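Local coordinates for protein molinate hydrolase (Gulosibacter molinativorax, PDB 4UB9) that hydrolyses the thiocarbamate pesticide molinate, as a zinc-binding member of the amidohydrolase family, at residues I301-T306 / L324-Q329; L444-V449 / V468-E473; W145-P150 / D205-V210; T377-L382 / P483-Y488. All coordinates share one frame; numbering follows the deposited sequence.

Contact 1: I301-T306 / L324-Q329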
# COMPACT_ATOMS: atom_id res chain seq x y z
N ILE A 301 -3.40 -22.57 -23.70
CA ILE A 301 -4.24 -21.45 -23.28
C ILE A 301 -3.51 -20.11 -23.46
O ILE A 301 -2.32 -19.97 -23.17
CB ILE A 301 -4.71 -21.61 -21.85
CG1 ILE A 301 -5.38 -22.96 -21.65
CG2 ILE A 301 -5.68 -20.51 -21.45
CD1 ILE A 301 -6.65 -23.19 -22.46
N HIS A 302 -4.26 -19.16 -23.99
CA HIS A 302 -3.78 -17.80 -24.37
C HIS A 302 -2.40 -17.81 -24.98
O HIS A 302 -1.47 -17.18 -24.52
CB HIS A 302 -3.99 -16.71 -23.30
CG HIS A 302 -3.51 -17.07 -21.94
ND1 HIS A 302 -2.19 -17.26 -21.63
CD2 HIS A 302 -4.19 -17.16 -20.77
CE1 HIS A 302 -2.07 -17.53 -20.34
NE2 HIS A 302 -3.27 -17.47 -19.79
N ALA A 303 -2.32 -18.58 -26.06
CA ALA A 303 -1.06 -18.87 -26.71
C ALA A 303 -0.41 -17.61 -27.20
O ALA A 303 0.80 -17.52 -27.30
CB ALA A 303 -1.31 -19.81 -27.86
N THR A 304 -1.23 -16.64 -27.57
CA THR A 304 -0.72 -15.39 -28.16
C THR A 304 -0.32 -14.35 -27.14
O THR A 304 0.11 -13.25 -27.50
CB THR A 304 -1.77 -14.75 -29.10
OG1 THR A 304 -3.04 -14.74 -28.44
CG2 THR A 304 -1.86 -15.56 -30.36
N MET A 305 -0.51 -14.67 -25.86
CA MET A 305 -0.06 -13.79 -24.80
C MET A 305 1.43 -14.07 -24.56
O MET A 305 1.81 -15.02 -23.91
CB MET A 305 -0.85 -14.00 -23.54
CG MET A 305 -0.55 -12.93 -22.51
SD MET A 305 -1.23 -13.39 -20.91
CE MET A 305 -3.01 -13.19 -21.23
N THR A 306 2.29 -13.24 -25.13
CA THR A 306 3.71 -13.54 -25.22
C THR A 306 4.65 -12.44 -24.78
O THR A 306 5.64 -12.17 -25.43
CB THR A 306 4.10 -13.94 -26.66
OG1 THR A 306 3.86 -12.87 -27.56
CG2 THR A 306 3.30 -15.13 -27.08
N LEU A 324 -1.01 -28.41 -33.70
CA LEU A 324 -1.43 -28.29 -32.34
C LEU A 324 -2.49 -27.20 -32.22
O LEU A 324 -2.45 -26.20 -32.92
CB LEU A 324 -0.22 -27.96 -31.42
CG LEU A 324 0.90 -29.00 -31.34
CD1 LEU A 324 2.06 -28.46 -30.53
CD2 LEU A 324 0.41 -30.30 -30.72
N TRP A 325 -3.38 -27.38 -31.24
CA TRP A 325 -4.42 -26.42 -30.95
C TRP A 325 -3.96 -25.30 -30.04
O TRP A 325 -3.47 -25.52 -28.93
CB TRP A 325 -5.60 -27.11 -30.33
CG TRP A 325 -6.25 -28.07 -31.19
CD1 TRP A 325 -6.19 -29.41 -31.08
CD2 TRP A 325 -7.12 -27.80 -32.28
NE1 TRP A 325 -6.97 -30.01 -32.04
CE2 TRP A 325 -7.55 -29.04 -32.80
CE3 TRP A 325 -7.59 -26.64 -32.88
CZ2 TRP A 325 -8.39 -29.15 -33.89
CZ3 TRP A 325 -8.45 -26.74 -33.99
CH2 TRP A 325 -8.83 -27.99 -34.48
N SER A 326 -4.16 -24.08 -30.50
CA SER A 326 -3.98 -22.87 -29.68
C SER A 326 -5.30 -22.24 -29.30
O SER A 326 -6.13 -21.98 -30.20
CB SER A 326 -3.23 -21.84 -30.49
OG SER A 326 -1.95 -22.29 -30.80
N GLU A 327 -5.56 -21.98 -28.02
CA GLU A 327 -6.64 -21.05 -27.70
C GLU A 327 -6.06 -19.69 -27.56
O GLU A 327 -4.93 -19.51 -27.14
CB GLU A 327 -7.63 -21.45 -26.57
CG GLU A 327 -7.35 -21.07 -25.16
CD GLU A 327 -7.87 -19.72 -24.69
OE1 GLU A 327 -8.94 -19.63 -24.05
OE2 GLU A 327 -7.11 -18.76 -24.86
N VAL A 328 -6.85 -18.71 -27.97
CA VAL A 328 -6.45 -17.31 -27.92
C VAL A 328 -7.60 -16.52 -27.39
O VAL A 328 -8.74 -16.99 -27.40
CB VAL A 328 -6.05 -16.74 -29.27
CG1 VAL A 328 -4.93 -17.57 -29.86
CG2 VAL A 328 -7.23 -16.74 -30.20
N GLN A 329 -7.26 -15.38 -26.79
CA GLN A 329 -8.25 -14.56 -26.03
C GLN A 329 -8.10 -13.14 -26.49
O GLN A 329 -7.25 -12.41 -26.00
CB GLN A 329 -8.05 -14.66 -24.53
CG GLN A 329 -8.43 -16.04 -24.04
CD GLN A 329 -8.11 -16.29 -22.59
OE1 GLN A 329 -7.95 -15.37 -21.80
NE2 GLN A 329 -8.05 -17.55 -22.23
O HOH W 1 -4.44 -15.25 -26.30

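Contact 2: L444-V449 / V468-E473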
# COMPACT_ATOMS: atom_id res chain seq x y z
N LEU A 444 -23.87 -36.80 -29.22
CA LEU A 444 -24.90 -36.26 -28.31
C LEU A 444 -25.79 -35.23 -28.98
O LEU A 444 -25.36 -34.48 -29.85
CB LEU A 444 -24.26 -35.65 -27.08
CG LEU A 444 -23.63 -36.65 -26.11
CD1 LEU A 444 -22.58 -35.96 -25.26
CD2 LEU A 444 -24.67 -37.32 -25.21
N GLY A 445 -27.04 -35.20 -28.55
CA GLY A 445 -28.08 -34.33 -29.14
C GLY A 445 -28.15 -32.90 -28.66
O GLY A 445 -29.17 -32.42 -28.14
N ASP A 446 -27.04 -32.22 -28.85
CA ASP A 446 -26.90 -30.84 -28.43
C ASP A 446 -27.02 -29.97 -29.64
O ASP A 446 -26.19 -30.04 -30.56
CB ASP A 446 -25.53 -30.61 -27.76
CG ASP A 446 -25.34 -31.40 -26.44
OD1 ASP A 446 -26.32 -31.99 -25.93
OD2 ASP A 446 -24.19 -31.43 -25.93
N VAL A 447 -27.99 -29.07 -29.64
CA VAL A 447 -28.26 -28.27 -30.83
C VAL A 447 -28.76 -26.92 -30.44
O VAL A 447 -29.46 -26.78 -29.44
CB VAL A 447 -29.37 -28.92 -31.67
CG1 VAL A 447 -29.74 -28.08 -32.86
CG2 VAL A 447 -28.95 -30.30 -32.13
N VAL A 448 -28.35 -25.92 -31.19
CA VAL A 448 -28.96 -24.63 -31.09
C VAL A 448 -29.55 -24.19 -32.43
O VAL A 448 -29.06 -24.60 -33.49
CB VAL A 448 -28.02 -23.55 -30.57
CG1 VAL A 448 -27.45 -24.00 -29.26
CG2 VAL A 448 -26.93 -23.20 -31.55
N VAL A 449 -30.56 -23.33 -32.36
CA VAL A 449 -31.24 -22.83 -33.54
C VAL A 449 -31.21 -21.33 -33.51
O VAL A 449 -31.64 -20.72 -32.52
CB VAL A 449 -32.70 -23.31 -33.58
CG1 VAL A 449 -33.41 -22.77 -34.81
CG2 VAL A 449 -32.77 -24.84 -33.56
N VAL A 468 -31.12 -26.85 -27.20
CA VAL A 468 -31.41 -28.24 -26.92
C VAL A 468 -30.16 -28.94 -26.40
O VAL A 468 -29.07 -28.84 -27.00
CB VAL A 468 -31.86 -28.98 -28.18
CG1 VAL A 468 -32.08 -30.47 -27.90
CG2 VAL A 468 -33.12 -28.36 -28.73
N LYS A 469 -30.35 -29.73 -25.36
CA LYS A 469 -29.28 -30.47 -24.74
C LYS A 469 -29.66 -31.92 -24.54
O LYS A 469 -30.60 -32.22 -23.84
CB LYS A 469 -28.93 -29.88 -23.38
CG LYS A 469 -27.62 -30.44 -22.82
CD LYS A 469 -27.45 -30.17 -21.34
CE LYS A 469 -26.16 -30.83 -20.88
NZ LYS A 469 -26.10 -30.92 -19.41
N GLU A 470 -28.91 -32.81 -25.18
CA GLU A 470 -29.24 -34.24 -25.20
C GLU A 470 -30.73 -34.44 -25.54
O GLU A 470 -31.48 -35.13 -24.85
CB GLU A 470 -28.86 -34.88 -23.89
CG GLU A 470 -27.37 -35.05 -23.80
CD GLU A 470 -26.90 -35.74 -22.52
OE1 GLU A 470 -27.50 -36.74 -22.11
OE2 GLU A 470 -25.88 -35.30 -21.97
N GLY A 471 -31.14 -33.79 -26.62
CA GLY A 471 -32.51 -33.91 -27.13
C GLY A 471 -33.62 -33.31 -26.29
O GLY A 471 -34.81 -33.51 -26.56
N ARG A 472 -33.23 -32.56 -25.27
CA ARG A 472 -34.17 -31.95 -24.36
C ARG A 472 -34.12 -30.47 -24.57
O ARG A 472 -33.06 -29.86 -24.53
CB ARG A 472 -33.76 -32.28 -22.95
CG ARG A 472 -34.63 -31.67 -21.87
CD ARG A 472 -34.12 -32.14 -20.53
NE ARG A 472 -33.84 -30.95 -19.75
CZ ARG A 472 -32.63 -30.49 -19.45
NH1 ARG A 472 -31.53 -31.12 -19.79
NH2 ARG A 472 -32.55 -29.38 -18.75
N GLU A 473 -35.25 -29.89 -24.91
CA GLU A 473 -35.29 -28.46 -25.16
C GLU A 473 -35.24 -27.75 -23.84
O GLU A 473 -35.86 -28.14 -22.87
CB GLU A 473 -36.52 -28.02 -25.97
CG GLU A 473 -36.48 -26.53 -26.34
CD GLU A 473 -37.55 -26.07 -27.35
OE1 GLU A 473 -38.50 -26.86 -27.65
OE2 GLU A 473 -37.42 -24.93 -27.86

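Contact 3: W145-P150 / D205-V210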
# COMPACT_ATOMS: atom_id res chain seq x y z
N TRP A 145 -9.76 -23.58 -14.44
CA TRP A 145 -9.31 -23.19 -13.11
C TRP A 145 -10.50 -22.94 -12.19
O TRP A 145 -11.34 -22.07 -12.43
CB TRP A 145 -8.44 -21.93 -13.10
CG TRP A 145 -7.95 -21.58 -11.67
CD1 TRP A 145 -6.92 -22.16 -11.00
CD2 TRP A 145 -8.49 -20.62 -10.79
NE1 TRP A 145 -6.78 -21.61 -9.77
CE2 TRP A 145 -7.72 -20.64 -9.62
CE3 TRP A 145 -9.54 -19.72 -10.89
CZ2 TRP A 145 -7.98 -19.81 -8.54
CZ3 TRP A 145 -9.80 -18.90 -9.83
CH2 TRP A 145 -9.03 -18.95 -8.66
N ASN A 146 -10.53 -23.71 -11.13
CA ASN A 146 -11.62 -23.68 -10.20
C ASN A 146 -11.19 -24.45 -8.97
O ASN A 146 -10.11 -25.05 -8.96
CB ASN A 146 -12.84 -24.34 -10.82
CG ASN A 146 -14.14 -23.80 -10.25
OD1 ASN A 146 -14.27 -23.56 -9.05
ND2 ASN A 146 -15.12 -23.61 -11.12
N ALA A 147 -12.03 -24.44 -7.95
CA ALA A 147 -11.83 -25.26 -6.76
C ALA A 147 -12.36 -26.67 -6.98
O ALA A 147 -13.54 -26.87 -7.30
CB ALA A 147 -12.50 -24.65 -5.57
N LEU A 148 -11.48 -27.64 -6.76
CA LEU A 148 -11.77 -29.01 -7.08
C LEU A 148 -13.05 -29.54 -6.46
O LEU A 148 -13.87 -30.13 -7.13
CB LEU A 148 -10.60 -29.91 -6.70
CG LEU A 148 -10.72 -31.38 -7.15
CD1 LEU A 148 -10.86 -31.54 -8.66
CD2 LEU A 148 -9.51 -32.14 -6.68
N GLU A 149 -13.20 -29.39 -5.16
CA GLU A 149 -14.35 -29.96 -4.47
C GLU A 149 -15.70 -29.50 -5.07
O GLU A 149 -16.49 -30.33 -5.48
CB GLU A 149 -14.25 -29.72 -2.95
CG GLU A 149 -15.44 -30.24 -2.12
CD GLU A 149 -15.41 -29.77 -0.65
OE1 GLU A 149 -14.50 -30.21 0.08
OE2 GLU A 149 -16.28 -28.99 -0.22
N PRO A 150 -15.96 -28.19 -5.13
CA PRO A 150 -17.29 -27.78 -5.60
C PRO A 150 -17.50 -27.98 -7.08
O PRO A 150 -18.62 -28.22 -7.49
CB PRO A 150 -17.36 -26.30 -5.27
CG PRO A 150 -15.96 -25.87 -5.05
CD PRO A 150 -15.21 -27.06 -4.56
N ASP A 205 -7.41 -20.29 -0.16
CA ASP A 205 -6.26 -20.77 -0.94
C ASP A 205 -6.21 -22.31 -0.98
O ASP A 205 -5.91 -22.91 -2.02
CB ASP A 205 -4.95 -20.21 -0.39
CG ASP A 205 -4.75 -18.73 -0.82
OD1 ASP A 205 -5.49 -18.27 -1.73
OD2 ASP A 205 -3.85 -18.05 -0.27
N ALA A 206 -6.47 -22.96 0.15
CA ALA A 206 -6.38 -24.44 0.21
C ALA A 206 -7.43 -25.11 -0.66
O ALA A 206 -7.14 -26.10 -1.33
CB ALA A 206 -6.50 -24.93 1.62
N MET A 207 -8.62 -24.56 -0.73
CA MET A 207 -9.63 -25.21 -1.60
C MET A 207 -9.38 -25.01 -3.11
O MET A 207 -9.83 -25.81 -3.93
CB MET A 207 -11.06 -24.86 -1.19
CG MET A 207 -11.59 -23.52 -1.64
SD MET A 207 -13.40 -23.45 -1.49
CE MET A 207 -13.56 -21.88 -2.37
N PHE A 208 -8.64 -23.97 -3.50
CA PHE A 208 -8.21 -23.85 -4.90
C PHE A 208 -6.93 -24.63 -5.23
O PHE A 208 -6.83 -25.27 -6.28
CB PHE A 208 -8.03 -22.37 -5.30
CG PHE A 208 -9.33 -21.68 -5.53
CD1 PHE A 208 -9.97 -21.77 -6.75
CD2 PHE A 208 -9.94 -20.99 -4.50
CE1 PHE A 208 -11.19 -21.13 -6.95
CE2 PHE A 208 -11.15 -20.37 -4.69
CZ PHE A 208 -11.78 -20.43 -5.92
N GLU A 209 -5.94 -24.53 -4.35
CA GLU A 209 -4.60 -25.11 -4.62
C GLU A 209 -4.59 -26.62 -4.52
O GLU A 209 -3.91 -27.30 -5.30
CB GLU A 209 -3.57 -24.56 -3.67
CG GLU A 209 -3.21 -23.09 -3.88
CD GLU A 209 -2.21 -22.58 -2.84
OE1 GLU A 209 -1.75 -23.39 -2.02
OE2 GLU A 209 -1.90 -21.38 -2.82
N VAL A 210 -5.34 -27.13 -3.55
CA VAL A 210 -5.34 -28.56 -3.17
C VAL A 210 -3.94 -29.16 -3.23
O VAL A 210 -3.71 -30.17 -3.88
CB VAL A 210 -6.34 -29.41 -3.99
CG1 VAL A 210 -7.75 -29.02 -3.61
CG2 VAL A 210 -6.16 -29.20 -5.46
O HOH W 2 -8.92 -26.87 -7.38
O HOH W 3 -11.46 -28.01 -3.53

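Contact 4: T377-L382 / P483-Y488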
# COMPACT_ATOMS: atom_id res chain seq x y z
N THR A 377 -19.67 -12.76 -13.26
CA THR A 377 -19.13 -11.70 -12.42
C THR A 377 -20.16 -11.14 -11.45
O THR A 377 -21.31 -10.92 -11.79
CB THR A 377 -18.59 -10.55 -13.29
OG1 THR A 377 -17.72 -11.12 -14.28
CG2 THR A 377 -17.78 -9.55 -12.45
N ASP A 378 -19.71 -10.91 -10.23
CA ASP A 378 -20.61 -10.43 -9.19
C ASP A 378 -21.24 -9.10 -9.61
O ASP A 378 -20.53 -8.19 -10.04
CB ASP A 378 -19.86 -10.24 -7.87
CG ASP A 378 -20.78 -10.02 -6.69
OD1 ASP A 378 -21.18 -8.86 -6.46
OD2 ASP A 378 -21.08 -10.99 -5.98
N PRO A 379 -22.55 -8.96 -9.43
CA PRO A 379 -23.24 -7.71 -9.85
C PRO A 379 -22.77 -6.47 -9.16
O PRO A 379 -22.74 -5.42 -9.77
CB PRO A 379 -24.68 -7.96 -9.50
CG PRO A 379 -24.69 -9.14 -8.58
CD PRO A 379 -23.49 -9.96 -8.92
N ASP A 380 -22.29 -6.57 -7.93
CA ASP A 380 -21.68 -5.38 -7.30
C ASP A 380 -20.45 -4.90 -8.05
O ASP A 380 -20.18 -3.69 -8.12
CB ASP A 380 -21.30 -5.59 -5.83
CG ASP A 380 -22.46 -5.48 -4.90
OD1 ASP A 380 -23.44 -4.76 -5.19
OD2 ASP A 380 -22.37 -6.08 -3.81
N ILE A 381 -19.70 -5.84 -8.60
CA ILE A 381 -18.49 -5.50 -9.38
C ILE A 381 -18.84 -4.99 -10.78
O ILE A 381 -18.23 -4.06 -11.29
CB ILE A 381 -17.54 -6.71 -9.51
CG1 ILE A 381 -16.96 -7.07 -8.14
CG2 ILE A 381 -16.41 -6.47 -10.51
CD1 ILE A 381 -15.82 -6.16 -7.73
N LEU A 382 -19.81 -5.62 -11.40
CA LEU A 382 -20.34 -5.11 -12.70
C LEU A 382 -20.87 -3.69 -12.56
O LEU A 382 -20.64 -2.82 -13.40
CB LEU A 382 -21.46 -5.99 -13.22
CG LEU A 382 -21.03 -7.38 -13.67
CD1 LEU A 382 -22.26 -8.18 -14.11
CD2 LEU A 382 -20.01 -7.33 -14.79
N PRO A 483 -31.47 -17.61 -9.07
CA PRO A 483 -30.41 -16.65 -8.98
C PRO A 483 -29.77 -16.64 -7.61
O PRO A 483 -30.46 -16.63 -6.59
CB PRO A 483 -31.12 -15.31 -9.28
CG PRO A 483 -32.27 -15.71 -10.18
CD PRO A 483 -32.70 -17.05 -9.65
N LEU A 484 -28.45 -16.66 -7.62
CA LEU A 484 -27.66 -16.69 -6.40
C LEU A 484 -26.69 -15.53 -6.45
O LEU A 484 -26.93 -14.50 -5.81
CB LEU A 484 -26.97 -18.04 -6.26
CG LEU A 484 -26.18 -18.27 -4.98
CD1 LEU A 484 -27.02 -18.04 -3.73
CD2 LEU A 484 -25.63 -19.68 -4.98
N VAL A 485 -25.63 -15.63 -7.25
CA VAL A 485 -24.77 -14.44 -7.40
C VAL A 485 -25.46 -13.36 -8.20
O VAL A 485 -25.28 -12.18 -7.93
CB VAL A 485 -23.28 -14.70 -7.82
CG1 VAL A 485 -22.95 -16.15 -7.99
CG2 VAL A 485 -22.84 -13.85 -8.97
N THR A 486 -26.30 -13.77 -9.15
CA THR A 486 -27.03 -12.79 -9.98
C THR A 486 -28.26 -12.19 -9.30
O THR A 486 -28.83 -11.26 -9.82
CB THR A 486 -27.47 -13.33 -11.35
OG1 THR A 486 -28.26 -14.51 -11.16
CG2 THR A 486 -26.25 -13.61 -12.17
N ALA A 487 -28.66 -12.75 -8.17
CA ALA A 487 -29.74 -12.11 -7.37
C ALA A 487 -29.38 -10.68 -7.06
O ALA A 487 -28.37 -10.39 -6.46
CB ALA A 487 -30.01 -12.88 -6.09
N TYR A 488 -30.26 -9.78 -7.47
CA TYR A 488 -29.98 -8.36 -7.37
C TYR A 488 -31.27 -7.56 -7.52
O TYR A 488 -32.10 -7.89 -8.33
CB TYR A 488 -29.02 -7.94 -8.48
CG TYR A 488 -28.02 -6.88 -8.09
CD1 TYR A 488 -27.11 -7.11 -7.05
CD2 TYR A 488 -27.96 -5.67 -8.76
CE1 TYR A 488 -26.18 -6.15 -6.68
CE2 TYR A 488 -27.04 -4.70 -8.40
CZ TYR A 488 -26.15 -4.95 -7.36
OH TYR A 488 -25.19 -4.03 -7.00

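Contact 1: I301-T306 / L324-Q329
Thr304 OG1 is held by two hydrogen bonds: a water donates to Thr304 OG1 at 2.6 Å, and Asp358 is its other partner. The same water accepts from Gln329 N, so it joins the His302 to Met305 type I turn to the backbone of Gln329. Thr304 OG1 and CG2 both lie against Val328 CG1. Glu327 bends at chi2 (89°), and its carboxylate turns back toward the turn. Its OE2 accepts from His302 N at 3.0 Å, from above the carboxylate plane. Its backbone O takes a nearly straight bond from Ala303 N, also 3.0 Å, almost along the C=O axis. Gln329 NE2 steadies the carboxylate with a bond to Glu327 OE1 (2.9 Å) and a weak one to OE2. The NE2 also sits at the edge of the His302 ring, 4.1 Å from CD2. Ile301 CD1 packs on Glu327 CG at 3.5 Å. An alanine at Glu327 would probably loosen the His302 backbone, because its N-H would lose the carboxylate partner. His302 NE2 binds zinc together with His282. A metal-binding histidine just after a strand is typical of the amidohydrolase TIM barrel.

Contact 2: L444-V449 / V468-E473
Gly445 is the centre of an inverse gamma turn, and it meets the tip of a type I' hairpin turn, Lys469 to Arg472. Its O accepts from Gly471 N at 2.8 Å, in the carbonyl plane and on a lone pair. Packing is close here: a beta carbon on Gly445 would fall about 3.1 Å from Gly471 N. Next to this bond, Asp446 OD1 accepts from Glu470 N at 2.8 Å, nearly along its C-O axis. CG of Asp446 stands beside its own backbone N (chi1 -64°), which lets OD1 reach Glu470 N. OD2 is in a salt bridge with Arg167, which also binds Glu470 OE2. An alanine at Asp446 would probably leave the turn less firmly held, since both the Glu470 N bond and the Arg167 bridge would go. Further along, Val447 and Val468 form an antiparallel hydrogen-bonded pair. Their N-H groups exchange bonds of 2.9 Å (Val447 N to Val468 O) and 2.8 Å (Val468 N to Val447 O). Leu444 CD2 lies alongside Glu470 CG at 3.8 Å. Strand 447-450 thus runs between strands 88-95 and 464-469, Val447 touches Ile89, and Arg167, on strand 167-170, bridges the acids of both segments, Asp446 and Glu470.

Contact 3: W145-P150 / D205-V210
Phe208, Ala147 and Met207 bury the most surface in this contact, with Trp145 close behind. Phe208 is the centre of it. Its ring lies nearly parallel to the six-membered ring of Trp145, with the planes 13° apart and the centroids 4.6 Å apart. The rings are so offset that little of one overlies the other: Phe208 CD1 sits over the rim of one Trp145 face, 3.3 Å from CZ2. CG of Trp145 is anti to its backbone N (chi1 -178°), which lets the indole reach Phe208. Ala147 CB makes a CH-pi contact over one face of the Phe208 ring, 4.1 Å from the centroid. The same methyl packs on Met207 CG and comes within 3.3 Å of Met207 O. Leu148 CB meets Val210 CG1. Ala147 is the N-cap residue of helix 148-159, and its N-H is taken by Asn146 OD1 at 2.6 Å. Trp145 lies about 8 Å from the zinc, by nearest side-chain approach. No direct hydrogen bond crosses the two segments. One water joins Asn146 O and Phe208 O, and also takes a weak bond from Leu148 N. The other accepts from Glu149 N and donates to Met207 O. The contact is therefore mainly apolar packing, with an offset ring pair and a CH-pi contact. Water links carbonyls near the C-terminal end of helix 198-209 to the first N-H groups of helix 148-159.

Contact 4: T377-L382 / P483-Y488
The ring of Tyr488 carries Pro379 on one face and Asp380 at its edge. Pro379 CB stands over the ring centre in a CH-pi contact, 3.6 Å from the centroid and 14° off the normal. Pro379 CG leans toward the rim, 3.5 Å from Tyr488 CD1. In the ring plane, Tyr488 OH donates to Asp380 OD1 at 2.6 Å. This bond uses the anti lone pair of OD1, the one away from OD2, and the carboxylate is turned 73° from the ring plane. Val485 meets the CD end of the proline. Pro379 CD is only 3.0 Å from Val485 O and 3.9 Å from Val485 CG2. CG2 of Val485 also reaches CA of Asp378. Val485 has an eclipsed chi1 of -1°, so its position looks strained. Asp378 is the N-cap of helix 379-383: its OD1 accepts from Asp380 N at 2.9 Å. The charges have further partners. Asp378 OD2 and Asp380 OD2 both form salt bridges with Arg490, and Asp380 OD1 forms one with Arg203 of the second subunit. Two aspartates at a helix start thus share one arginine, while a tyrosine and a second-subunit arginine meet on the same oxygen. Asp380 is therefore likely to stay ionised, and its short bond with Tyr488 joins the C-terminal segment to both the helix and the subunit interface.

How the contacts relate
From the N terminus, contact 3 comes first. It closes the chain between residues 150 and 205, and joins the start of helix 148-159 to the end of helix 198-209. Contact 1 follows in series. Its short loop holds helix 313-322 and links the zinc-binding turn to strand 326-328. Contact 4 then opens with 377-382 and closes with 483-488, tying the start of helix 379-383 to the C-terminal loop after strand 472-473. Contact 2 forms within that span and joins strands 447-450 and 464-469. No two contacts cross. Contacts 1 and 3 come nearest, at about 8 Å between closest atoms, but do not touch. Contacts 3 and 4 both reach the second subunit.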